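Local coordinates for protein yojF (Bacillus subtilis, PDB 1NJH), which is of unknown function, belongs to the DUF1806 family, and forms an antiparallel beta-sheet structure that assembles as two chains, at residues A[17-22]-A[55-60]; A[77-82]-A[108-113]. All coordinates share one frame; numbering follows the deposited sequence. Where two conformers were deposited one is given.

Interaction 1 of 2, residues A[17-22]-A[55-60]; sequences ERYADR and VTYHQA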
loop_
_atom_site.group_PDB
_atom_site.type_symbol
_atom_site.label_atom_id
_atom_site.label_comp_id
_atom_site.label_asym_id
_atom_site.label_seq_id
_atom_site.Cartn_x
_atom_site.Cartn_y
_atom_site.Cartn_z
ATOM N N GLU A 17 -14.194 -12.971 -4.438
ATOM C CA GLU A 17 -14.835 -13.848 -3.464
ATOM C C GLU A 17 -14.135 -15.202 -3.412
ATOM O O GLU A 17 -14.172 -15.899 -2.400
ATOM C CB GLU A 17 -16.318 -13.998 -3.822
ATOM C CG GLU A 17 -16.962 -12.640 -4.003
ATOM C CD GLU A 17 -18.418 -12.683 -4.406
ATOM O OE1 GLU A 17 -18.818 -13.623 -5.128
ATOM O OE2 GLU A 17 -19.154 -11.748 -4.024
ATOM N N ARG A 18 -13.479 -15.553 -4.510
ATOM C CA ARG A 18 -12.752 -16.808 -4.616
ATOM C C ARG A 18 -11.624 -16.884 -3.586
ATOM O O ARG A 18 -11.413 -17.922 -2.958
ATOM C CB ARG A 18 -12.169 -16.931 -6.024
ATOM C CG ARG A 18 -11.446 -18.231 -6.323
ATOM C CD ARG A 18 -10.627 -18.085 -7.599
ATOM N NE ARG A 18 -11.409 -17.481 -8.677
ATOM C CZ ARG A 18 -10.891 -17.020 -9.812
ATOM N NH1 ARG A 18 -9.585 -17.091 -10.025
ATOM N NH2 ARG A 18 -11.681 -16.480 -10.731
ATOM N N TYR A 19 -10.913 -15.773 -3.407
ATOM C CA TYR A 19 -9.780 -15.712 -2.481
ATOM C C TYR A 19 -10.145 -15.295 -1.062
ATOM O O TYR A 19 -9.266 -15.183 -0.212
ATOM C CB TYR A 19 -8.715 -14.727 -2.986
ATOM C CG TYR A 19 -8.177 -15.013 -4.361
ATOM C CD1 TYR A 19 -7.204 -15.989 -4.569
ATOM C CD2 TYR A 19 -8.648 -14.306 -5.465
ATOM C CE1 TYR A 19 -6.713 -16.250 -5.855
ATOM C CE2 TYR A 19 -8.171 -14.560 -6.742
ATOM C CZ TYR A 19 -7.207 -15.532 -6.931
ATOM O OH TYR A 19 -6.768 -15.789 -8.210
ATOM N N ALA A 20 -11.426 -15.051 -0.799
ATOM C CA ALA A 20 -11.842 -14.647 0.543
ATOM C C ALA A 20 -11.780 -15.798 1.548
ATOM O O ALA A 20 -11.977 -16.958 1.188
ATOM C CB ALA A 20 -13.261 -14.078 0.499
ATOM N N ASP A 21 -11.471 -15.456 2.795
ATOM C CA ASP A 21 -11.421 -16.379 3.924
ATOM C C ASP A 21 -10.246 -17.327 4.076
ATOM O O ASP A 21 -10.270 -18.231 4.916
ATOM C CB ASP A 21 -12.746 -17.146 4.006
ATOM C CG ASP A 21 -13.929 -16.210 4.158
ATOM O OD1 ASP A 21 -13.838 -15.301 5.005
ATOM O OD2 ASP A 21 -14.936 -16.372 3.434
ATOM N N ARG A 22 -9.218 -17.126 3.270
ATOM C CA ARG A 22 -8.016 -17.935 3.388
ATOM C C ARG A 22 -6.842 -16.996 3.155
ATOM O O ARG A 22 -6.978 -15.976 2.474
ATOM C CB ARG A 22 -8.006 -19.080 2.375
ATOM C CG ARG A 22 -7.883 -18.684 0.918
ATOM C CD ARG A 22 -7.394 -19.888 0.120
ATOM N NE ARG A 22 -7.446 -19.674 -1.318
ATOM C CZ ARG A 22 -8.572 -19.477 -1.994
ATOM N NH1 ARG A 22 -9.731 -19.467 -1.351
ATOM N NH2 ARG A 22 -8.538 -19.289 -3.308
ATOM N N VAL A 55 -2.398 -11.601 4.059
ATOM C CA VAL A 55 -3.642 -11.220 4.714
ATOM C C VAL A 55 -4.747 -12.224 4.415
ATOM O O VAL A 55 -4.654 -13.033 3.485
ATOM C CB VAL A 55 -4.158 -9.835 4.214
ATOM C CG1 VAL A 55 -3.052 -8.790 4.292
ATOM C CG2 VAL A 55 -4.672 -9.958 2.789
ATOM N N THR A 56 -5.806 -12.140 5.209
ATOM C CA THR A 56 -6.985 -12.964 5.031
ATOM C C THR A 56 -8.132 -11.960 5.054
ATOM O O THR A 56 -8.313 -11.275 6.053
ATOM C CB THR A 56 -7.170 -13.953 6.195
ATOM O OG1 THR A 56 -6.099 -14.903 6.185
ATOM C CG2 THR A 56 -8.494 -14.684 6.054
ATOM N N TYR A 57 -8.859 -11.821 3.953
ATOM C CA TYR A 57 -9.987 -10.885 3.953
ATOM C C TYR A 57 -11.298 -11.653 3.938
ATOM O O TYR A 57 -11.397 -12.715 3.312
ATOM C CB TYR A 57 -9.892 -9.907 2.762
ATOM C CG TYR A 57 -9.899 -10.521 1.381
ATOM C CD1 TYR A 57 -11.096 -10.853 0.745
ATOM C CD2 TYR A 57 -8.707 -10.667 0.659
ATOM C CE1 TYR A 57 -11.111 -11.303 -0.579
ATOM C CE2 TYR A 57 -8.711 -11.115 -0.668
ATOM C CZ TYR A 57 -9.912 -11.426 -1.274
ATOM O OH TYR A 57 -9.940 -11.835 -2.580
ATOM N N HIS A 58 -12.310 -11.121 4.628
ATOM C CA HIS A 58 -13.608 -11.802 4.699
ATOM C C HIS A 58 -14.732 -11.184 3.871
ATOM O O HIS A 58 -15.756 -11.827 3.621
ATOM C CB HIS A 58 -14.041 -11.967 6.163
ATOM C CG HIS A 58 -13.743 -10.783 7.032
ATOM N ND1 HIS A 58 -14.649 -9.767 7.250
ATOM C CD2 HIS A 58 -12.638 -10.458 7.747
ATOM C CE1 HIS A 58 -14.117 -8.871 8.062
ATOM N NE2 HIS A 58 -12.897 -9.266 8.379
ATOM N N GLN A 59 -14.553 -9.937 3.463
ATOM C CA GLN A 59 -15.517 -9.249 2.608
ATOM C C GLN A 59 -14.691 -8.548 1.538
ATOM O O GLN A 59 -13.577 -8.085 1.804
ATOM C CB GLN A 59 -16.351 -8.239 3.396
ATOM C CG GLN A 59 -17.471 -8.887 4.199
ATOM C CD GLN A 59 -18.518 -9.560 3.319
ATOM O OE1 GLN A 59 -19.122 -10.564 3.710
ATOM N NE2 GLN A 59 -18.747 -9.002 2.134
ATOM N N ALA A 60 -15.227 -8.500 0.322
ATOM C CA ALA A 60 -14.534 -7.880 -0.802
ATOM C C ALA A 60 -15.550 -7.389 -1.804
ATOM O O ALA A 60 -16.542 -8.068 -2.078
ATOM C CB ALA A 60 -13.594 -8.905 -1.467
HETATM O O HOH W 1 -8.257 -13.733 1.904
#

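Interaction 2 of 2, residues A[77-82]-A[108-113]; sequences GWIYAE and ISLQIS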
loop_
_atom_site.group_PDB
_atom_site.type_symbol
_atom_site.label_atom_id
_atom_site.label_comp_id
_atom_site.label_asym_id
_atom_site.label_seq_id
_atom_site.Cartn_x
_atom_site.Cartn_y
_atom_site.Cartn_z
ATOM N N GLY A 77 -8.137 -4.759 9.389
ATOM C CA GLY A 77 -7.834 -3.589 8.596
ATOM C C GLY A 77 -8.537 -3.546 7.255
ATOM O O GLY A 77 -9.586 -4.177 7.050
ATOM N N TRP A 78 -7.956 -2.790 6.331
ATOM C CA TRP A 78 -8.523 -2.619 5.005
ATOM C C TRP A 78 -7.461 -2.496 3.933
ATOM O O TRP A 78 -6.359 -2.032 4.207
ATOM C CB TRP A 78 -9.329 -1.323 4.928
ATOM C CG TRP A 78 -10.294 -1.089 6.033
ATOM C CD1 TRP A 78 -10.002 -0.811 7.336
ATOM C CD2 TRP A 78 -11.712 -1.099 5.927
ATOM N NE1 TRP A 78 -11.163 -0.646 8.056
ATOM C CE2 TRP A 78 -12.229 -0.818 7.211
ATOM C CE3 TRP A 78 -12.603 -1.317 4.871
ATOM C CZ2 TRP A 78 -13.600 -0.751 7.467
ATOM C CZ3 TRP A 78 -13.972 -1.248 5.123
ATOM C CH2 TRP A 78 -14.454 -0.967 6.415
ATOM N N ILE A 79 -7.815 -2.911 2.715
ATOM C CA ILE A 79 -6.949 -2.755 1.556
ATOM C C ILE A 79 -7.889 -2.142 0.532
ATOM O O ILE A 79 -8.994 -2.655 0.274
ATOM C CB ILE A 79 -6.399 -4.085 1.048
ATOM C CG1 ILE A 79 -5.439 -4.660 2.080
ATOM C CG2 ILE A 79 -5.731 -3.874 -0.320
ATOM C CD1 ILE A 79 -4.840 -5.991 1.675
ATOM N N TYR A 80 -7.478 -1.013 -0.028
ATOM C CA TYR A 80 -8.314 -0.298 -0.968
ATOM C C TYR A 80 -7.496 0.263 -2.131
ATOM O O TYR A 80 -6.382 0.756 -1.940
ATOM C CB TYR A 80 -9.008 0.824 -0.201
ATOM C CG TYR A 80 -9.842 1.756 -1.025
ATOM C CD1 TYR A 80 -11.141 1.420 -1.403
ATOM C CD2 TYR A 80 -9.342 2.996 -1.407
ATOM C CE1 TYR A 80 -11.919 2.306 -2.146
ATOM C CE2 TYR A 80 -10.108 3.886 -2.144
ATOM C CZ TYR A 80 -11.393 3.539 -2.511
ATOM O OH TYR A 80 -12.142 4.439 -3.249
ATOM N N ALA A 81 -8.044 0.152 -3.341
ATOM C CA ALA A 81 -7.378 0.648 -4.546
ATOM C C ALA A 81 -8.432 1.279 -5.455
ATOM O O ALA A 81 -9.469 0.672 -5.727
ATOM C CB ALA A 81 -6.674 -0.496 -5.289
ATOM N N GLU A 82 -8.156 2.490 -5.926
ATOM C CA GLU A 82 -9.071 3.198 -6.832
ATOM C C GLU A 82 -8.363 3.467 -8.159
ATOM O O GLU A 82 -7.142 3.597 -8.198
ATOM C CB GLU A 82 -9.498 4.529 -6.206
ATOM C CG GLU A 82 -10.078 5.564 -7.182
ATOM C CD GLU A 82 -11.463 5.201 -7.696
ATOM O OE1 GLU A 82 -11.574 4.344 -8.605
ATOM O OE2 GLU A 82 -12.446 5.773 -7.179
ATOM N N ILE A 108 -1.608 2.381 -10.993
ATOM C CA ILE A 108 -1.873 1.573 -9.823
ATOM C C ILE A 108 -1.983 0.111 -10.189
ATOM O O ILE A 108 -2.399 -0.246 -11.295
ATOM C CB ILE A 108 -3.161 2.026 -9.119
ATOM C CG1 ILE A 108 -3.385 1.178 -7.866
ATOM C CG2 ILE A 108 -4.345 1.936 -10.091
ATOM C CD1 ILE A 108 -4.335 1.794 -6.888
ATOM N N SER A 109 -1.598 -0.736 -9.244
ATOM C CA SER A 109 -1.634 -2.172 -9.434
ATOM C C SER A 109 -2.033 -2.850 -8.136
ATOM O O SER A 109 -1.513 -2.504 -7.077
ATOM C CB SER A 109 -0.246 -2.668 -9.879
ATOM O OG SER A 109 -0.169 -4.082 -9.857
ATOM N N LEU A 110 -2.993 -3.776 -8.222
ATOM C CA LEU A 110 -3.431 -4.567 -7.066
ATOM C C LEU A 110 -3.474 -5.991 -7.589
ATOM O O LEU A 110 -4.168 -6.280 -8.576
ATOM C CB LEU A 110 -4.819 -4.148 -6.550
ATOM C CG LEU A 110 -5.351 -5.038 -5.405
ATOM C CD1 LEU A 110 -4.448 -4.968 -4.171
ATOM C CD2 LEU A 110 -6.794 -4.608 -5.042
ATOM N N GLN A 111 -2.701 -6.872 -6.959
ATOM C CA GLN A 111 -2.623 -8.271 -7.366
ATOM C C GLN A 111 -2.807 -9.179 -6.142
ATOM O O GLN A 111 -2.294 -8.885 -5.061
ATOM C CB GLN A 111 -1.260 -8.543 -8.013
ATOM C CG GLN A 111 -0.819 -7.516 -9.065
ATOM C CD GLN A 111 0.460 -7.954 -9.768
ATOM O OE1 GLN A 111 1.286 -8.642 -9.178
ATOM N NE2 GLN A 111 0.625 -7.557 -11.019
ATOM N N ILE A 112 -3.519 -10.290 -6.331
ATOM C CA ILE A 112 -3.817 -11.243 -5.266
ATOM C C ILE A 112 -3.422 -12.644 -5.721
ATOM O O ILE A 112 -3.778 -13.050 -6.823
ATOM C CB ILE A 112 -5.343 -11.216 -4.948
ATOM C CG1 ILE A 112 -5.767 -9.776 -4.633
ATOM C CG2 ILE A 112 -5.661 -12.169 -3.803
ATOM C CD1 ILE A 112 -7.256 -9.552 -4.431
ATOM N N SER A 113 -2.720 -13.373 -4.856
ATOM C CA SER A 113 -2.255 -14.726 -5.166
ATOM C C SER A 113 -2.233 -15.612 -3.929
ATOM O O SER A 113 -2.061 -15.131 -2.813
ATOM C CB SER A 113 -0.846 -14.653 -5.763
ATOM O OG SER A 113 -0.346 -15.947 -6.098
#

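Interaction 1 of 2, residues A[17-22]-A[55-60]
Tyr-57 carries this contact, lying against the turn formed by Tyr-19 to Arg-22. Its CG takes the crowded position between backbone N and carbonyl carbon (chi1 60°). Further out, CE1 meets the methyl of Ala-20, 3.7 Å from CE1 to Ala-20 CB, while the Tyr-19 carbonyl oxygen stands over one ring face, offset toward the rim. CZ packs on Tyr-19 CB at 3.9 Å. The terminal OH lies 3.2 Å from Tyr-19 CB, near the plane of the Tyr-19 ring at its edge, and hydrogen-bonds to the carbonyl of Leu-16. An alanine here would probably leave the Leu-16 carbonyl without this mate and open a gap beside Ala-20 and Tyr-19 CB.

The backbones are joined directly by Asp-21 N to Tyr-57 O, 2.8 Å and nearly straight at 163°. A water completes the link: it donates to Tyr-19 O and Arg-22 O and accepts from Tyr-57 N, 2.9 Å from the water oxygen. The type II beta turn is thus gripped from both of its ends. Beside it, Thr-56 CG2 packs 3.7 Å from Asp-21 C.

The turn that follows helix 9-18 lies against strand 45-63, where that strand turns a corner at His-58; Tyr-57 also packs on Leu-72 of strand 68-74 and Val-24 of strand 24-32.

Interaction 2 of 2, residues A[77-82]-A[108-113]
Ala-81 offers a single methyl to two larger side chains: its CB lies 3.6 Å from Ile-108 CD1 and 4.1 Å from Leu-110 CD2. The two bulky groups come from alternate positions of strand 108-113, and the small methyl sits between their tips, which stand apart on two sides of it. Ile-108 reaches it with an extended arm, CG1 being anti to the backbone N (chi1 -178°) and CD1 carrying the chain onward (chi2 162°). That same CD1 lies 3.6 Å from Glu-82 O, so one methyl group fills the corner between the alanine methyl and the next carbonyl along the strand.

Leu-110 works as a fork. One branch, CD2, goes to Ala-81, whereas CD1 meets the branch methyl of Ile-79, at 4.2 Å from Ile-79 CG2. The leucine thereby spans two successive inward positions of strand 78-82.

No hydrogen bond joins the segments. Their strand axes approach to 7.8 Å at an angle of 138°, and the nearest CA atoms, of Ala-81 and Leu-110, are 7.0 Å apart; the evidence is therefore for apolar packing between facing strands, not for a shared ladder.

Strand 24-32 closes part of the surroundings through Ile-26, which touches both Ile-79 and Leu-110, and Val-70 of strand 68-74 also meets Leu-110. The two strands face each other across a curled antiparallel sheet, joined through strand 95-101, which pairs with both. Through 78-80 the sheet continues into the second subunit, whose Ile-50 packs on Ile-79 and Val-47 on Ile-108.

From the N terminus, helix 9-18 leads into the turn at 19-22, and interaction 1 closes the first loop when strand 45-63 returns past it at 55-60. Interaction 2 opens later at 77-82 and closes at 108-113, so the two loops follow in series and neither nest nor cross. Interaction 1 ties the turn after the helix to the sheet, and interaction 2 holds strands 78-89 and 106-113 face to face. Their centres are about 12 Å apart, yet they meet: Tyr-19 CG lies 3.8 Å from Ile-112 CG2, and Val-55 CG2 is 4.1 Å from Ile-79 CD1, which makes the apolar interior continuous between them.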